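Local coordinates for protein TubZ (Clostridium botulinum C phage, PDB 4XCQ) that belongs to the tubulin/FtsZ family as a phage-encoded TubZ, and holds guanosine-5'-diphosphate in the nucleotide pocket of its N-terminal domain, at residues A[4-9]-A[89-94]; A[52-57]-A[72-77]; A[209-214]-A[286-291]. All coordinates share one frame; numbering follows the deposited sequence.

Following the chain from its N terminus, residues 4-9 lead into the first strand of the fold, 7-11. Contact 1 closes a loop of 79 intervening residues by pairing this strand with strand 91-97. Inside that loop lies contact 2, a short closure in which residues 52-57, at the end of strand 51-53, meet residues 72-77 at the start of helix 75-85. Contact 3 comes later, in series with both: it joins strand 211-217 to the end of strand 281-287. Contacts 1 and 2 lie in the N-terminal, nucleotide-binding part and contact 3 in the C-terminal part, yet all three reach the same mixed sheet. Their centres lie about 19 to 30 Å apart.

Contact 1 of 3, residues A[4-9]-A[89-94]; sequences KNKIVF and CDIVIF
The K6 side chain is extended through its first three torsions (chi1 -172°) and bends at the last, which turns NZ onto D90. There NZ makes a salt bridge to OD2 of D90 at 3.1 Å, approaching from above the carboxylate plane. In V8, chi1 of 50° sets CG1 between the backbone N and the carbonyl carbon. That methyl thereby meets C89 CB at 3.6 Å and V92 CG2 at 3.7 Å.

Backbone bonds define the register. I91 N donates to K6 O at 3.1 Å. V8 then bonds both neighbours of V92: V8 N to I91 O at 2.9 Å, nearly straight at 172°, and I93 N to V8 O at 2.9 Å. This alternation is the signature of parallel strands, and it pairs I7 with I91, V8 with V92 and F9 with I93.

On the face bearing I7, F9, I91 and I93, the I7 CG2 methyl touches I93 CD1 at 3.8 Å and also lies over one face of the F9 ring, near its rim. The F9 side chain runs beside that of I93. F183 of helix 172-187 packs on I7 and I93, a strand-helix layering as in Rossmann-like tubulin/FtsZ nucleotide-binding domains.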
ATOM      1  N   LYS A   4       1.843  15.858  -1.530  1.00 50.94           N
ATOM      2  CA  LYS A   4       2.866  14.837  -1.723  1.00 53.56           C
ATOM      3  C   LYS A   4       4.031  15.010  -0.747  1.00 53.09           C
ATOM      4  O   LYS A   4       4.614  14.025  -0.291  1.00 52.81           O
ATOM      5  CB  LYS A   4       3.359  14.862  -3.169  1.00 37.43           C
ATOM      6  CG  LYS A   4       2.251  14.594  -4.174  1.00 41.77           C
ATOM      7  CD  LYS A   4       2.748  14.701  -5.601  1.00 43.53           C
ATOM      8  CE  LYS A   4       1.652  14.337  -6.587  1.00 41.78           C
ATOM      9  NZ  LYS A   4       2.069  14.606  -7.994  1.00 39.35           N
ATOM     10  N   ASN A   5       4.349  16.259  -0.417  1.00 50.08           N
ATOM     11  CA  ASN A   5       5.416  16.567   0.531  1.00 50.09           C
ATOM     12  C   ASN A   5       4.983  16.333   1.979  1.00 58.75           C
ATOM     13  O   ASN A   5       5.793  16.407   2.909  1.00 68.57           O
ATOM     14  CB  ASN A   5       5.884  18.011   0.346  1.00 58.51           C
ATOM     15  CG  ASN A   5       7.222  18.276   1.010  1.00 73.88           C
ATOM     16  OD1 ASN A   5       8.258  17.780   0.563  1.00 82.53           O
ATOM     17  ND2 ASN A   5       7.209  19.070   2.073  1.00 71.30           N
ATOM     18  N   LYS A   6       3.696  16.040   2.146  1.00 51.31           N
ATOM     19  CA  LYS A   6       3.081  15.757   3.440  1.00 46.43           C
ATOM     20  C   LYS A   6       3.295  14.275   3.750  1.00 44.71           C
ATOM     21  O   LYS A   6       3.202  13.816   4.893  1.00 38.57           O
ATOM     22  CB  LYS A   6       1.593  16.122   3.376  1.00 66.39           C
ATOM     23  CG  LYS A   6       0.780  16.088   4.659  1.00 78.09           C
ATOM     24  CD  LYS A   6      -0.665  16.459   4.296  1.00 77.49           C
ATOM     25  CE  LYS A   6      -1.670  16.359   5.435  1.00 75.60           C
ATOM     26  NZ  LYS A   6      -1.435  17.399   6.458  1.00 77.68           N
ATOM     27  N   ILE A   7       3.617  13.543   2.690  1.00 37.34           N
ATOM     28  CA  ILE A   7       3.783  12.102   2.728  1.00 40.25           C
ATOM     29  C   ILE A   7       5.246  11.694   2.761  1.00 42.62           C
ATOM     30  O   ILE A   7       6.050  12.170   1.959  1.00 43.94           O
ATOM     31  CB  ILE A   7       3.132  11.443   1.496  1.00 46.48           C
ATOM     32  CG1 ILE A   7       1.643  11.793   1.422  1.00 43.14           C
ATOM     33  CG2 ILE A   7       3.373   9.932   1.491  1.00 40.01           C
ATOM     34  CD1 ILE A   7       1.022  11.474   0.086  1.00 40.48           C
ATOM     35  N   VAL A   8       5.592  10.813   3.691  1.00 42.63           N
ATOM     36  CA  VAL A   8       6.900  10.181   3.661  1.00 41.04           C
ATOM     37  C   VAL A   8       6.720   8.670   3.597  1.00 41.26           C
ATOM     38  O   VAL A   8       6.048   8.072   4.438  1.00 44.87           O
ATOM     39  CB  VAL A   8       7.773  10.573   4.878  1.00 40.17           C
ATOM     40  CG1 VAL A   8       7.017  10.391   6.180  1.00 40.61           C
ATOM     41  CG2 VAL A   8       9.073   9.773   4.881  1.00 41.84           C
ATOM     42  N   PHE A   9       7.295   8.058   2.569  1.00 36.54           N
ATOM     43  CA  PHE A   9       7.266   6.609   2.446  1.00 39.17           C
ATOM     44  C   PHE A   9       8.398   5.983   3.240  1.00 43.02           C
ATOM     45  O   PHE A   9       9.506   6.524   3.301  1.00 35.74           O
ATOM     46  CB  PHE A   9       7.364   6.181   0.980  1.00 37.82           C
ATOM     47  CG  PHE A   9       6.128   6.474   0.184  1.00 37.79           C
ATOM     48  CD1 PHE A   9       5.070   5.578   0.170  1.00 32.34           C
ATOM     49  CD2 PHE A   9       6.016   7.654  -0.539  1.00 35.29           C
ATOM     50  CE1 PHE A   9       3.926   5.848  -0.557  1.00 40.76           C
ATOM     51  CE2 PHE A   9       4.874   7.931  -1.264  1.00 41.60           C
ATOM     52  CZ  PHE A   9       3.826   7.028  -1.273  1.00 41.50           C
ATOM     53  N   CYS A  89       6.149  15.954   8.080  1.00 59.14           N
ATOM     54  CA  CYS A  89       5.348  14.992   7.328  1.00 55.34           C
ATOM     55  C   CYS A  89       4.291  14.349   8.224  1.00 57.33           C
ATOM     56  O   CYS A  89       4.597  13.584   9.137  1.00 61.21           O
ATOM     57  CB  CYS A  89       6.220  13.906   6.705  1.00 58.88           C
ATOM     58  SG  CYS A  89       7.134  14.401   5.204  1.00 47.03           S
ATOM     59  N   ASP A  90       3.035  14.680   7.944  1.00 59.97           N
ATOM     60  CA  ASP A  90       1.881  14.174   8.687  1.00 52.02           C
ATOM     61  C   ASP A  90       1.679  12.693   8.498  1.00 46.13           C
ATOM     62  O   ASP A  90       1.275  11.995   9.421  1.00 45.91           O
ATOM     63  CB  ASP A  90       0.595  14.898   8.264  1.00 58.65           C
ATOM     64  CG  ASP A  90       0.099  15.858   9.315  1.00 82.30           C
ATOM     65  OD1 ASP A  90       0.927  16.292  10.134  1.00 88.64           O
ATOM     66  OD2 ASP A  90      -1.114  16.164   9.330  1.00 91.75           O
ATOM     67  N   ILE A  91       1.968  12.224   7.291  1.00 38.72           N
ATOM     68  CA  ILE A  91       1.571  10.890   6.874  1.00 40.89           C
ATOM     69  C   ILE A  91       2.775  10.011   6.561  1.00 44.45           C
ATOM     70  O   ILE A  91       3.576  10.320   5.677  1.00 44.86           O
ATOM     71  CB  ILE A  91       0.648  10.970   5.649  1.00 41.01           C
ATOM     72  CG1 ILE A  91      -0.443  12.009   5.907  1.00 43.58           C
ATOM     73  CG2 ILE A  91       0.040   9.616   5.350  1.00 41.41           C
ATOM     74  CD1 ILE A  91      -1.166  12.447   4.683  1.00 44.79           C
ATOM     75  N   VAL A  92       2.908   8.928   7.317  1.00 42.99           N
ATOM     76  CA  VAL A  92       3.981   7.971   7.110  1.00 37.54           C
ATOM     77  C   VAL A  92       3.419   6.685   6.512  1.00 34.99           C
ATOM     78  O   VAL A  92       2.669   5.960   7.168  1.00 31.94           O
ATOM     79  CB  VAL A  92       4.718   7.661   8.426  1.00 38.35           C
ATOM     80  CG1 VAL A  92       5.834   6.660   8.189  1.00 40.50           C
ATOM     81  CG2 VAL A  92       5.265   8.946   9.043  1.00 32.17           C
ATOM     82  N   ILE A  93       3.772   6.411   5.262  1.00 37.57           N
ATOM     83  CA  ILE A  93       3.300   5.198   4.603  1.00 35.72           C
ATOM     84  C   ILE A  93       4.422   4.167   4.486  1.00 38.93           C
ATOM     85  O   ILE A  93       5.464   4.415   3.875  1.00 39.82           O
ATOM     86  CB  ILE A  93       2.723   5.505   3.210  1.00 29.31           C
ATOM     87  CG1 ILE A  93       1.661   6.608   3.321  1.00 36.14           C
ATOM     88  CG2 ILE A  93       2.118   4.254   2.601  1.00 22.84           C
ATOM     89  CD1 ILE A  93       1.049   7.029   1.995  1.00 29.87           C
ATOM     90  N   PHE A  94       4.209   3.014   5.104  1.00 38.43           N
ATOM     91  CA  PHE A  94       5.148   1.908   5.001  1.00 37.39           C
ATOM     92  C   PHE A  94       4.832   1.063   3.773  1.00 35.08           C
ATOM     93  O   PHE A  94       3.666   0.764   3.501  1.00 36.99           O
ATOM     94  CB  PHE A  94       5.106   1.049   6.266  1.00 32.84           C
ATOM     95  CG  PHE A  94       5.732   1.705   7.462  1.00 43.17           C
ATOM     96  CD1 PHE A  94       7.076   1.509   7.748  1.00 38.62           C
ATOM     97  CD2 PHE A  94       4.979   2.511   8.307  1.00 41.93           C
ATOM     98  CE1 PHE A  94       7.665   2.109   8.845  1.00 36.46           C
ATOM     99  CE2 PHE A  94       5.562   3.114   9.411  1.00 44.94           C
ATOM    100  CZ  PHE A  94       6.909   2.913   9.680  1.00 40.80           C
TER

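Contact 2 of 3, residues A[52-57]-A[72-77]; sequences YHIPYA and QTYYKQ
P55 turns its methylene edge, CB-CG-CD, to one face of the Y74 ring, and this CH-pi contact is the centre of the interface. Its CD sits 3.8 Å from the centroid of the Y74 ring and 2° off the ring normal. The neighbouring CG of P55 leans to the rim, 3.5 Å from Y74 CE1, and CB comes within 3.5 Å of Y74 OH. The methylenes thus step from the ring centre (CD) over the rim (CG) to the hydroxyl (CB).

The phenol of Y52 crosses that of Y74 at about a right angle, with Y52 OH 3.7 Å from Y74 CD1; the same hydroxyl lies near CG of Q77. I54 approaches obliquely, its CG2 4.0 Å from Y74 CD2. At the far end of the ring, Y74 OH lies in the plane of the Y56 ring, at its edge, 3.9 Å from Y56 CD2. No hydrogen bond links the two segments, so the contact rests on van der Waals and CH-pi packing, in which the Y52 and Y74 hydroxyls take part.

The positioning of P55 comes from its own loop. A type II beta turn runs from I54 to A57 with P55 and Y56 at its corners, and Y56 has the positive phi (61°) required of the third position. Its backbone bond from A57 N to I54 O is weak, but H53 NE2, with A57 O in its ring plane, adds a bond of 2.9 Å.

Further out, backbone bonds of Y52 with F34 and N36, and of I54 with N36, hold edge strand 51-53 and the residue after it to strand 31-36. I54 also packs on Y70 and A71 of helix 64-71 and on I106 of helix 102-117, while Y52 rests on I78 and Q81 of helix 75-85.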
ATOM      1  N   TYR A  52      18.575   3.975   4.579  1.00 42.49           N
ATOM      2  CA  TYR A  52      19.074   3.475   5.852  1.00 39.65           C
ATOM      3  C   TYR A  52      19.392   1.987   5.762  1.00 38.84           C
ATOM      4  O   TYR A  52      18.490   1.146   5.754  1.00 41.64           O
ATOM      5  CB  TYR A  52      18.072   3.726   6.984  1.00 37.02           C
ATOM      6  CG  TYR A  52      18.592   3.292   8.340  1.00 63.88           C
ATOM      7  CD1 TYR A  52      19.258   4.181   9.172  1.00 62.42           C
ATOM      8  CD2 TYR A  52      18.432   1.984   8.782  1.00 60.33           C
ATOM      9  CE1 TYR A  52      19.739   3.784  10.406  1.00 60.38           C
ATOM     10  CE2 TYR A  52      18.917   1.577  10.010  1.00 54.84           C
ATOM     11  CZ  TYR A  52      19.565   2.480  10.820  1.00 51.68           C
ATOM     12  OH  TYR A  52      20.039   2.074  12.047  1.00 49.90           O
ATOM     13  N   HIS A  53      20.679   1.669   5.699  1.00 45.69           N
ATOM     14  CA  HIS A  53      21.118   0.285   5.760  1.00 39.78           C
ATOM     15  C   HIS A  53      21.229  -0.146   7.207  1.00 40.62           C
ATOM     16  O   HIS A  53      21.923   0.484   8.004  1.00 46.49           O
ATOM     17  CB  HIS A  53      22.458   0.093   5.037  1.00 43.51           C
ATOM     18  CG  HIS A  53      23.043  -1.281   5.191  1.00 56.08           C
ATOM     19  ND1 HIS A  53      24.189  -1.525   5.912  1.00 65.00           N
ATOM     20  CD2 HIS A  53      22.628  -2.483   4.720  1.00 50.44           C
ATOM     21  CE1 HIS A  53      24.466  -2.820   5.875  1.00 55.04           C
ATOM     22  NE2 HIS A  53      23.533  -3.420   5.159  1.00 55.03           N
ATOM     23  N   ILE A  54      20.523  -1.211   7.548  1.00 38.88           N
ATOM     24  CA  ILE A  54      20.649  -1.797   8.869  1.00 56.97           C
ATOM     25  C   ILE A  54      22.081  -2.287   9.060  1.00 57.14           C
ATOM     26  O   ILE A  54      22.556  -3.126   8.297  1.00 61.71           O
ATOM     27  CB  ILE A  54      19.646  -2.938   9.062  1.00 49.50           C
ATOM     28  CG1 ILE A  54      18.229  -2.404   8.822  1.00 49.27           C
ATOM     29  CG2 ILE A  54      19.795  -3.554  10.452  1.00 43.55           C
ATOM     30  CD1 ILE A  54      17.141  -3.410   9.026  1.00 52.42           C
ATOM     31  N   PRO A  55      22.781  -1.730  10.061  1.00 56.12           N
ATOM     32  CA  PRO A  55      24.206  -1.999  10.295  1.00 59.49           C
ATOM     33  C   PRO A  55      24.549  -3.487  10.355  1.00 57.95           C
ATOM     34  O   PRO A  55      23.792  -4.277  10.920  1.00 63.82           O
ATOM     35  CB  PRO A  55      24.468  -1.322  11.643  1.00 51.84           C
ATOM     36  CG  PRO A  55      23.491  -0.193  11.673  1.00 50.98           C
ATOM     37  CD  PRO A  55      22.250  -0.724  11.002  1.00 45.98           C
ATOM     38  N   TYR A  56      25.675  -3.844   9.743  1.00 54.77           N
ATOM     39  CA  TYR A  56      26.219  -5.203   9.765  1.00 63.84           C
ATOM     40  C   TYR A  56      25.287  -6.244   9.148  1.00 67.96           C
ATOM     41  O   TYR A  56      25.431  -7.439   9.404  1.00 71.00           O
ATOM     42  CB  TYR A  56      26.563  -5.617  11.198  1.00 66.42           C
ATOM     43  CG  TYR A  56      27.432  -4.624  11.939  1.00 69.14           C
ATOM     44  CD1 TYR A  56      28.811  -4.629  11.787  1.00 77.68           C
ATOM     45  CD2 TYR A  56      26.873  -3.689  12.800  1.00 67.14           C
ATOM     46  CE1 TYR A  56      29.609  -3.726  12.467  1.00 84.47           C
ATOM     47  CE2 TYR A  56      27.660  -2.781  13.480  1.00 67.21           C
ATOM     48  CZ  TYR A  56      29.027  -2.804  13.312  1.00 81.62           C
ATOM     49  OH  TYR A  56      29.815  -1.901  13.994  1.00 87.66           O
ATOM     50  N   ALA A  57      24.343  -5.792   8.328  1.00 69.36           N
ATOM     51  CA  ALA A  57      23.341  -6.690   7.761  1.00 64.73           C
ATOM     52  C   ALA A  57      23.533  -6.960   6.268  1.00 61.06           C
ATOM     53  O   ALA A  57      24.180  -6.190   5.550  1.00 56.72           O
ATOM     54  CB  ALA A  57      21.941  -6.132   8.008  1.00 65.45           C
ATOM     55  N   GLN A  72      16.170  -5.682  15.130  1.00 52.56           N
ATOM     56  CA  GLN A  72      15.499  -5.475  16.420  1.00 56.11           C
ATOM     57  C   GLN A  72      16.132  -4.403  17.311  1.00 60.22           C
ATOM     58  O   GLN A  72      15.421  -3.679  18.005  1.00 64.29           O
ATOM     59  CB  GLN A  72      15.429  -6.798  17.194  1.00 62.23           C
ATOM     60  CG  GLN A  72      16.780  -7.336  17.656  1.00 75.58           C
ATOM     61  CD  GLN A  72      16.684  -8.723  18.261  1.00 87.54           C
ATOM     62  OE1 GLN A  72      15.662  -9.093  18.841  1.00 91.86           O
ATOM     63  NE2 GLN A  72      17.758  -9.494  18.140  1.00 93.14           N
ATOM     64  N   THR A  73      17.456  -4.292  17.281  1.00 62.60           N
ATOM     65  CA  THR A  73      18.151  -3.333  18.130  1.00 60.87           C
ATOM     66  C   THR A  73      18.170  -1.938  17.508  1.00 57.53           C
ATOM     67  O   THR A  73      18.477  -0.956  18.181  1.00 65.47           O
ATOM     68  CB  THR A  73      19.600  -3.781  18.416  1.00 67.74           C
ATOM     69  OG1 THR A  73      20.260  -4.104  17.184  1.00 68.68           O
ATOM     70  CG2 THR A  73      19.609  -5.006  19.317  1.00 67.41           C
ATOM     71  N   TYR A  74      17.826  -1.853  16.227  1.00 53.93           N
ATOM     72  CA  TYR A  74      17.880  -0.583  15.510  1.00 56.95           C
ATOM     73  C   TYR A  74      16.499   0.006  15.221  1.00 56.71           C
ATOM     74  O   TYR A  74      16.394   1.039  14.560  1.00 59.23           O
ATOM     75  CB  TYR A  74      18.654  -0.755  14.200  1.00 50.20           C
ATOM     76  CG  TYR A  74      20.104  -1.131  14.409  1.00 55.01           C
ATOM     77  CD1 TYR A  74      21.043  -0.174  14.766  1.00 50.88           C
ATOM     78  CD2 TYR A  74      20.530  -2.444  14.257  1.00 53.77           C
ATOM     79  CE1 TYR A  74      22.361  -0.510  14.965  1.00 60.26           C
ATOM     80  CE2 TYR A  74      21.851  -2.791  14.452  1.00 58.65           C
ATOM     81  CZ  TYR A  74      22.764  -1.819  14.806  1.00 66.88           C
ATOM     82  OH  TYR A  74      24.087  -2.153  15.005  1.00 69.82           O
ATOM     83  N   TYR A  75      15.453  -0.645  15.726  1.00 57.18           N
ATOM     84  CA  TYR A  75      14.071  -0.208  15.505  1.00 62.26           C
ATOM     85  C   TYR A  75      13.848   1.268  15.828  1.00 54.63           C
ATOM     86  O   TYR A  75      13.285   2.009  15.022  1.00 51.62           O
ATOM     87  CB  TYR A  75      13.098  -1.041  16.344  1.00 66.02           C
ATOM     88  CG  TYR A  75      12.836  -2.442  15.837  1.00 62.95           C
ATOM     89  CD1 TYR A  75      13.252  -2.847  14.573  1.00 58.70           C
ATOM     90  CD2 TYR A  75      12.157  -3.361  16.630  1.00 63.44           C
ATOM     91  CE1 TYR A  75      13.005  -4.136  14.118  1.00 50.70           C
ATOM     92  CE2 TYR A  75      11.904  -4.642  16.187  1.00 60.47           C
ATOM     93  CZ  TYR A  75      12.328  -5.026  14.933  1.00 54.91           C
ATOM     94  OH  TYR A  75      12.068  -6.307  14.507  1.00 56.96           O
ATOM     95  N   LYS A  76      14.285   1.689  17.008  1.00 51.93           N
ATOM     96  CA  LYS A  76      14.047   3.059  17.451  1.00 54.91           C
ATOM     97  C   LYS A  76      14.787   4.079  16.592  1.00 59.58           C
ATOM     98  O   LYS A  76      14.214   5.094  16.208  1.00 64.18           O
ATOM     99  CB  LYS A  76      14.440   3.230  18.921  1.00 60.43           C
ATOM    100  CG  LYS A  76      14.086   4.599  19.477  1.00 75.15           C
ATOM    101  CD  LYS A  76      14.583   4.780  20.902  1.00 84.07           C
ATOM    102  CE  LYS A  76      13.822   3.891  21.873  1.00 79.97           C
ATOM    103  NZ  LYS A  76      14.302   4.060  23.274  1.00 77.13           N
ATOM    104  N   GLN A  77      16.051   3.811  16.277  1.00 63.86           N
ATOM    105  CA  GLN A  77      16.826   4.759  15.481  1.00 64.74           C
ATOM    106  C   GLN A  77      16.263   4.881  14.072  1.00 55.11           C
ATOM    107  O   GLN A  77      16.252   5.966  13.496  1.00 59.07           O
ATOM    108  CB  GLN A  77      18.306   4.368  15.425  1.00 71.00           C
ATOM    109  CG  GLN A  77      19.083   5.137  14.364  1.00 81.99           C
ATOM    110  CD  GLN A  77      20.471   5.541  14.816  1.00 97.20           C
ATOM    111  OE1 GLN A  77      20.886   5.242  15.936  1.00108.72           O
ATOM    112  NE2 GLN A  77      21.189   6.250  13.950  1.00 97.60           N
TER

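Contact 3 of 3, residues A[209-214]-A[286-291]; sequences MKKSNV and GIEPQK
S212 and I287 form an antiparallel, hydrogen-bonded beta pair where strands 211-217 and 281-287 adjoin, just where the chain turns a corner at G286; after I287 it goes on to helix 291-306. S212 N donates to I287 O at 2.9 Å, with the donor in the carbonyl plane. The return bond, I287 N to S212 O, is short at 2.8 Å but weak, because its N-H...O angle is only 123°.

The corner itself is gripped by side chains. N213 OD1 accepts from G286 N at 3.0 Å with an angle of 158°, and at the other end of the residue K211 NZ donates to G286 O at 3.3 Å. The CA of G286 also makes a CA-H...O contact with K210 O. Glycine suits the position: its phi is positive (79°), and a beta carbon would crowd SD of M209. M209 packs its CG beside G286 N, while K211 crosses E288 obliquely, its CD next to the carboxylate and to CD of P289.

Past the bridge, V214 CG2 meets I287 CD1 at 3.7 Å. S212 OG, set anti to the backbone N, lies 2.9 Å from Q290 OE1, and a water sits 2.6 Å from the same OG. That water donates to N213 O and accepts from Q290 NE2, so it links the strand to the residue at the N-cap position of helix 291-306.

Chemically, the corner relies on polar groups more than on apolar packing. The hydroxyl proton of S212 has more than one acceptor within reach and cannot be assigned. K211 has its stronger charged partner in E246, so its bond to G286 is secondary; NZ of K211 lies 4.6 Å from OE1 of E288, too far for a salt bridge, though the opposite charges may still attract.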
ATOM      1  N   MET A 209      -7.924   8.068   5.707  1.00 53.96           N
ATOM      2  CA  MET A 209      -9.037   7.241   6.163  1.00 43.90           C
ATOM      3  C   MET A 209      -8.522   5.866   6.591  1.00 47.94           C
ATOM      4  O   MET A 209      -7.660   5.282   5.934  1.00 46.20           O
ATOM      5  CB  MET A 209     -10.101   7.118   5.067  1.00 30.33           C
ATOM      6  CG  MET A 209     -11.126   6.003   5.267  1.00 34.76           C
ATOM      7  SD  MET A 209     -12.077   6.059   6.805  1.00 41.10           S
ATOM      8  CE  MET A 209     -12.987   7.584   6.629  1.00 47.26           C
ATOM      9  N   LYS A 210      -9.042   5.366   7.707  1.00 47.24           N
ATOM     10  CA  LYS A 210      -8.573   4.107   8.265  1.00 41.96           C
ATOM     11  C   LYS A 210      -9.086   2.907   7.475  1.00 40.13           C
ATOM     12  O   LYS A 210      -9.953   3.049   6.613  1.00 38.36           O
ATOM     13  CB  LYS A 210      -8.999   3.987   9.722  1.00 46.94           C
ATOM     14  CG  LYS A 210      -8.695   5.208  10.563  1.00 49.89           C
ATOM     15  CD  LYS A 210      -7.209   5.466  10.671  1.00 49.41           C
ATOM     16  CE  LYS A 210      -6.943   6.620  11.626  1.00 53.76           C
ATOM     17  NZ  LYS A 210      -7.523   6.344  12.972  1.00 55.21           N
ATOM     18  N   LYS A 211      -8.538   1.735   7.796  1.00 34.11           N
ATOM     19  CA  LYS A 211      -8.852   0.459   7.140  1.00 37.64           C
ATOM     20  C   LYS A 211      -8.347   0.395   5.690  1.00 37.05           C
ATOM     21  O   LYS A 211      -7.352   1.032   5.338  1.00 37.01           O
ATOM     22  CB  LYS A 211     -10.356   0.171   7.198  1.00 42.99           C
ATOM     23  CG  LYS A 211     -10.903   0.084   8.616  1.00 46.84           C
ATOM     24  CD  LYS A 211     -12.254  -0.607   8.651  1.00 56.06           C
ATOM     25  CE  LYS A 211     -13.317   0.272   9.299  1.00 69.00           C
ATOM     26  NZ  LYS A 211     -13.616   1.487   8.490  1.00 70.32           N
ATOM     27  N   SER A 212      -9.032  -0.376   4.857  1.00 42.03           N
ATOM     28  CA  SER A 212      -8.503  -0.721   3.541  1.00 43.13           C
ATOM     29  C   SER A 212      -8.979   0.210   2.426  1.00 39.17           C
ATOM     30  O   SER A 212     -10.176   0.429   2.252  1.00 44.41           O
ATOM     31  CB  SER A 212      -8.872  -2.166   3.199  1.00 39.88           C
ATOM     32  OG  SER A 212      -8.211  -2.590   2.026  1.00 49.23           O
ATOM     33  N   ASN A 213      -8.024   0.744   1.667  1.00 36.55           N
ATOM     34  CA  ASN A 213      -8.328   1.627   0.550  1.00 38.66           C
ATOM     35  C   ASN A 213      -8.025   0.976  -0.812  1.00 41.29           C
ATOM     36  O   ASN A 213      -7.135   0.131  -0.927  1.00 38.83           O
ATOM     37  CB  ASN A 213      -7.563   2.948   0.703  1.00 46.85           C
ATOM     38  CG  ASN A 213      -7.873   3.662   2.027  1.00 60.31           C
ATOM     39  OD1 ASN A 213      -8.836   3.328   2.722  1.00 54.97           O
ATOM     40  ND2 ASN A 213      -7.053   4.650   2.371  1.00 66.67           N
ATOM     41  N   VAL A 214      -8.796   1.359  -1.830  1.00 39.26           N
ATOM     42  CA  VAL A 214      -8.637   0.845  -3.191  1.00 42.19           C
ATOM     43  C   VAL A 214      -8.722   1.990  -4.203  1.00 45.85           C
ATOM     44  O   VAL A 214      -9.577   2.865  -4.079  1.00 47.88           O
ATOM     45  CB  VAL A 214      -9.715  -0.221  -3.529  1.00 52.86           C
ATOM     46  CG1 VAL A 214      -9.650  -0.620  -4.998  1.00 41.55           C
ATOM     47  CG2 VAL A 214      -9.563  -1.446  -2.639  1.00 58.79           C
ATOM     48  N   GLY A 286     -11.743   3.047   3.492  1.00 47.11           N
ATOM     49  CA  GLY A 286     -12.414   2.542   4.672  1.00 36.64           C
ATOM     50  C   GLY A 286     -13.087   1.202   4.461  1.00 36.50           C
ATOM     51  O   GLY A 286     -13.877   0.768   5.299  1.00 39.03           O
ATOM     52  N   ILE A 287     -12.788   0.548   3.340  1.00 37.76           N
ATOM     53  CA  ILE A 287     -13.278  -0.809   3.104  1.00 42.17           C
ATOM     54  C   ILE A 287     -12.756  -1.726   4.200  1.00 47.13           C
ATOM     55  O   ILE A 287     -11.609  -1.592   4.633  1.00 45.60           O
ATOM     56  CB  ILE A 287     -12.839  -1.362   1.733  1.00 40.97           C
ATOM     57  CG1 ILE A 287     -13.171  -0.374   0.613  1.00 37.39           C
ATOM     58  CG2 ILE A 287     -13.479  -2.721   1.470  1.00 33.07           C
ATOM     59  CD1 ILE A 287     -12.716  -0.841  -0.760  1.00 30.75           C
ATOM     60  N   GLU A 288     -13.604  -2.639   4.664  1.00 43.03           N
ATOM     61  CA  GLU A 288     -13.194  -3.601   5.671  1.00 45.23           C
ATOM     62  C   GLU A 288     -12.012  -4.402   5.127  1.00 52.94           C
ATOM     63  O   GLU A 288     -12.048  -4.864   3.981  1.00 52.47           O
ATOM     64  CB  GLU A 288     -14.356  -4.518   6.052  1.00 42.83           C
ATOM     65  CG  GLU A 288     -14.436  -4.851   7.536  1.00 58.32           C
ATOM     66  CD  GLU A 288     -14.605  -3.621   8.409  1.00 74.90           C
ATOM     67  OE1 GLU A 288     -15.403  -2.731   8.043  1.00 81.26           O
ATOM     68  OE2 GLU A 288     -13.947  -3.550   9.470  1.00 80.13           O
ATOM     69  N   PRO A 289     -10.946  -4.532   5.935  1.00 45.37           N
ATOM     70  CA  PRO A 289      -9.725  -5.245   5.538  1.00 51.91           C
ATOM     71  C   PRO A 289     -10.020  -6.627   4.954  1.00 50.39           C
ATOM     72  O   PRO A 289     -10.668  -7.460   5.590  1.00 45.99           O
ATOM     73  CB  PRO A 289      -8.945  -5.351   6.850  1.00 50.68           C
ATOM     74  CG  PRO A 289      -9.372  -4.133   7.614  1.00 51.95           C
ATOM     75  CD  PRO A 289     -10.829  -3.952   7.286  1.00 41.48           C
ATOM     76  N   GLN A 290      -9.548  -6.852   3.734  1.00 52.69           N
ATOM     77  CA  GLN A 290      -9.866  -8.067   2.996  1.00 63.74           C
ATOM     78  C   GLN A 290      -9.260  -9.309   3.641  1.00 72.03           C
ATOM     79  O   GLN A 290      -8.320  -9.897   3.102  1.00 73.47           O
ATOM     80  CB  GLN A 290      -9.384  -7.941   1.551  1.00 62.44           C
ATOM     81  CG  GLN A 290      -9.841  -6.673   0.846  1.00 58.37           C
ATOM     82  CD  GLN A 290      -8.752  -5.617   0.768  1.00 60.58           C
ATOM     83  OE1 GLN A 290      -7.952  -5.463   1.691  1.00 57.26           O
ATOM     84  NE2 GLN A 290      -8.709  -4.891  -0.348  1.00 59.11           N
ATOM     85  N   LYS A 291      -9.808  -9.704   4.788  1.00 69.60           N
ATOM     86  CA  LYS A 291      -9.317 -10.865   5.520  1.00 65.99           C
ATOM     87  C   LYS A 291      -9.666 -12.168   4.807  1.00 72.55           C
ATOM     88  O   LYS A 291      -8.972 -13.174   4.959  1.00 71.76           O
ATOM     89  CB  LYS A 291      -9.878 -10.884   6.944  1.00 62.45           C
ATOM     90  CG  LYS A 291      -9.459  -9.704   7.811  1.00 63.14           C
ATOM     91  CD  LYS A 291      -9.876  -9.932   9.260  1.00 61.31           C
ATOM     92  CE  LYS A 291      -9.361  -8.840  10.181  1.00 56.21           C
ATOM     93  NZ  LYS A 291      -9.391  -9.277  11.607  1.00 60.98           N
TER
HETATM   94  O   HOH W   1      -6.509  -2.583   0.070  1.00 38.84           O